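PDB 2OZT: o-succinylbenzoate synthase from Synechococcus elongatus, which catalyses the metal-dependent dehydration of 2-succinyl-6-hydroxy-2,4-cyclohexadiene-1-carboxylate to 2-succinylbenzoate, a step in phylloquinone biosynthesis. Local coordinates for residues E196-P201 against T216-D221. Residues are numbered along the deposited sequence; the frame is centred on the assembly and turned at random.
With NA (sodium ion), chain D.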
loop_
_atom_site.group_PDB
_atom_site.type_symbol
_atom_site.label_atom_id
_atom_site.label_comp_id
_atom_site.label_asym_id
_atom_site.label_seq_id
_atom_site.Cartn_x
_atom_site.Cartn_y
_atom_site.Cartn_z
ATOM N N GLU A 196 6.778 12.093 0.990
ATOM C CA GLU A 196 6.467 10.945 0.146
ATOM C C GLU A 196 6.348 11.345 -1.317
ATOM O O GLU A 196 5.612 12.297 -1.635
ATOM C CB GLU A 196 5.164 10.295 0.611
ATOM C CG GLU A 196 4.830 8.983 -0.071
ATOM C CD GLU A 196 3.638 8.332 0.600
ATOM O OE1 GLU A 196 3.170 8.872 1.608
ATOM O OE2 GLU A 196 3.202 7.257 0.144
ATOM N N GLN A 197 7.155 10.707 -2.179
ATOM C CA GLN A 197 7.076 10.906 -3.639
ATOM C C GLN A 197 7.093 12.397 -4.057
ATOM O O GLN A 197 6.138 12.885 -4.647
ATOM C CB GLN A 197 5.900 10.118 -4.249
ATOM C CG GLN A 197 6.089 9.854 -5.749
ATOM C CD GLN A 197 7.061 8.747 -6.035
ATOM O OE1 GLN A 197 7.029 7.681 -5.383
ATOM N NE2 GLN A 197 7.955 8.950 -7.004
ATOM N N PRO A 198 8.195 13.087 -3.752
ATOM C CA PRO A 198 8.171 14.507 -4.127
ATOM C C PRO A 198 8.130 14.723 -5.629
ATOM O O PRO A 198 7.522 15.715 -6.086
ATOM C CB PRO A 198 9.458 15.053 -3.516
ATOM C CG PRO A 198 10.368 13.881 -3.361
ATOM C CD PRO A 198 9.401 12.737 -2.995
ATOM N N LEU A 199 8.697 13.805 -6.396
ATOM C CA LEU A 199 8.760 13.953 -7.867
ATOM C C LEU A 199 8.097 12.757 -8.502
ATOM O O LEU A 199 8.031 11.702 -7.864
ATOM C CB LEU A 199 10.224 14.057 -8.342
ATOM C CG LEU A 199 11.087 15.186 -7.757
ATOM C CD1 LEU A 199 12.519 15.023 -8.233
ATOM C CD2 LEU A 199 10.501 16.512 -8.208
ATOM N N PRO A 200 7.653 12.893 -9.755
ATOM C CA PRO A 200 7.061 11.734 -10.438
ATOM C C PRO A 200 8.125 10.674 -10.686
ATOM O O PRO A 200 9.308 10.951 -10.715
ATOM C CB PRO A 200 6.514 12.307 -11.755
ATOM C CG PRO A 200 7.207 13.623 -11.952
ATOM C CD PRO A 200 7.688 14.113 -10.592
ATOM N N PRO A 201 7.703 9.400 -10.799
ATOM C CA PRO A 201 8.631 8.301 -10.956
ATOM C C PRO A 201 9.591 8.408 -12.116
ATOM O O PRO A 201 10.664 7.839 -12.025
ATOM C CB PRO A 201 7.721 7.098 -11.146
ATOM C CG PRO A 201 6.482 7.480 -10.441
ATOM C CD PRO A 201 6.311 8.951 -10.639
ATOM N N THR A 216 15.689 16.004 5.181
ATOM C CA THR A 216 14.411 15.353 5.506
ATOM C C THR A 216 14.324 14.050 4.715
ATOM O O THR A 216 14.640 14.043 3.538
ATOM C CB THR A 216 13.228 16.253 5.073
ATOM O OG1 THR A 216 13.340 17.531 5.736
ATOM C CG2 THR A 216 11.883 15.635 5.432
ATOM N N ALA A 217 13.880 12.978 5.377
ATOM C CA ALA A 217 13.740 11.693 4.711
ATOM C C ALA A 217 12.709 11.720 3.590
ATOM O O ALA A 217 11.727 12.441 3.650
ATOM C CB ALA A 217 13.380 10.564 5.708
ATOM N N ILE A 218 12.932 10.896 2.592
ATOM C CA ILE A 218 12.013 10.792 1.457
ATOM C C ILE A 218 11.523 9.346 1.366
ATOM O O ILE A 218 12.291 8.405 1.626
ATOM C CB ILE A 218 12.708 11.224 0.137
ATOM C CG1 ILE A 218 13.222 12.657 0.295
ATOM C CG2 ILE A 218 11.759 11.125 -1.047
ATOM C CD1 ILE A 218 13.902 13.188 -0.977
ATOM N N ALA A 219 10.251 9.186 1.028
ATOM C CA ALA A 219 9.676 7.857 0.804
ATOM C C ALA A 219 9.253 7.698 -0.639
ATOM O O ALA A 219 8.654 8.584 -1.235
ATOM C CB ALA A 219 8.458 7.693 1.686
ATOM N N LEU A 220 9.476 6.516 -1.204
ATOM C CA LEU A 220 8.950 6.190 -2.529
ATOM C C LEU A 220 7.631 5.462 -2.416
ATOM O O LEU A 220 7.451 4.636 -1.512
ATOM C CB LEU A 220 9.923 5.244 -3.256
ATOM C CG LEU A 220 11.294 5.881 -3.494
ATOM C CD1 LEU A 220 12.195 4.799 -4.029
ATOM C CD2 LEU A 220 11.262 7.079 -4.452
ATOM N N ASP A 221 6.714 5.791 -3.324
ATOM C CA ASP A 221 5.365 5.185 -3.284
ATOM C C ASP A 221 5.011 4.817 -4.713
ATOM O O ASP A 221 5.112 3.648 -5.081
ATOM C CB ASP A 221 4.380 6.170 -2.633
ATOM C CG ASP A 221 2.966 5.641 -2.541
ATOM O OD1 ASP A 221 2.740 4.400 -2.556
ATOM O OD2 ASP A 221 2.024 6.467 -2.439
HETATM NA NA NA D . 2.674 9.108 -2.770
#
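Glu196 and Asp221 bring their carboxylates together beside the sodium ion. Glu196 OE2 lies 2.9 Å from Asp221 OD2, a short oxygen-to-oxygen approach and not a hydrogen bond. The two carboxylate planes are turned 50° apart. Asp221 OD2 binds the sodium ion at 2.7 Å; Asp167 and Glu222 complete the protein ligands of the ion. The other oxygen, OD1, makes a salt bridge to Lys245, predicted to be the proton acceptor. Glu196 does not bind this ion, although it is an established magnesium ligand. Its extended side chain, with CG anti to the backbone N (chi1 -172°), sets OE2 beside CB and CG of Asp221. The bound cation probably offsets the crowding of acidic groups.

Gln197 ties its own loop to Ala219 and Asp221, once by its backbone and once by its side chain. Gln197 N donates to Ala219 O at 2.8 Å. The side chain bends at chi2, which brings the amide round to the backbone of Asp221. There Gln197 OE1 accepts a nearly straight bond from Asp221 N, also 2.8 Å long, with an N-H...O angle of 170°. At the other end of the amide, Gln197 NE2 donates to Leu199 O at 2.9 Å and also bonds Ser223 OG. Both ends of the amide are thus used, which fixes its rotation. Next to it, Pro198 CD presses on Ile218 CG2 at 3.5 Å, a tight apolar contact. Leu207 of helix 204-213 packs against both Gln197 and Pro198.

Glu196 pairs with Ala219 in a parallel beta bridge, with helix 204-213 in the connection between the strands. This is a beta-alpha-beta unit of the barrel domain, with metal-binding acids at the C-terminal ends of successive strands, as in the enolase superfamily.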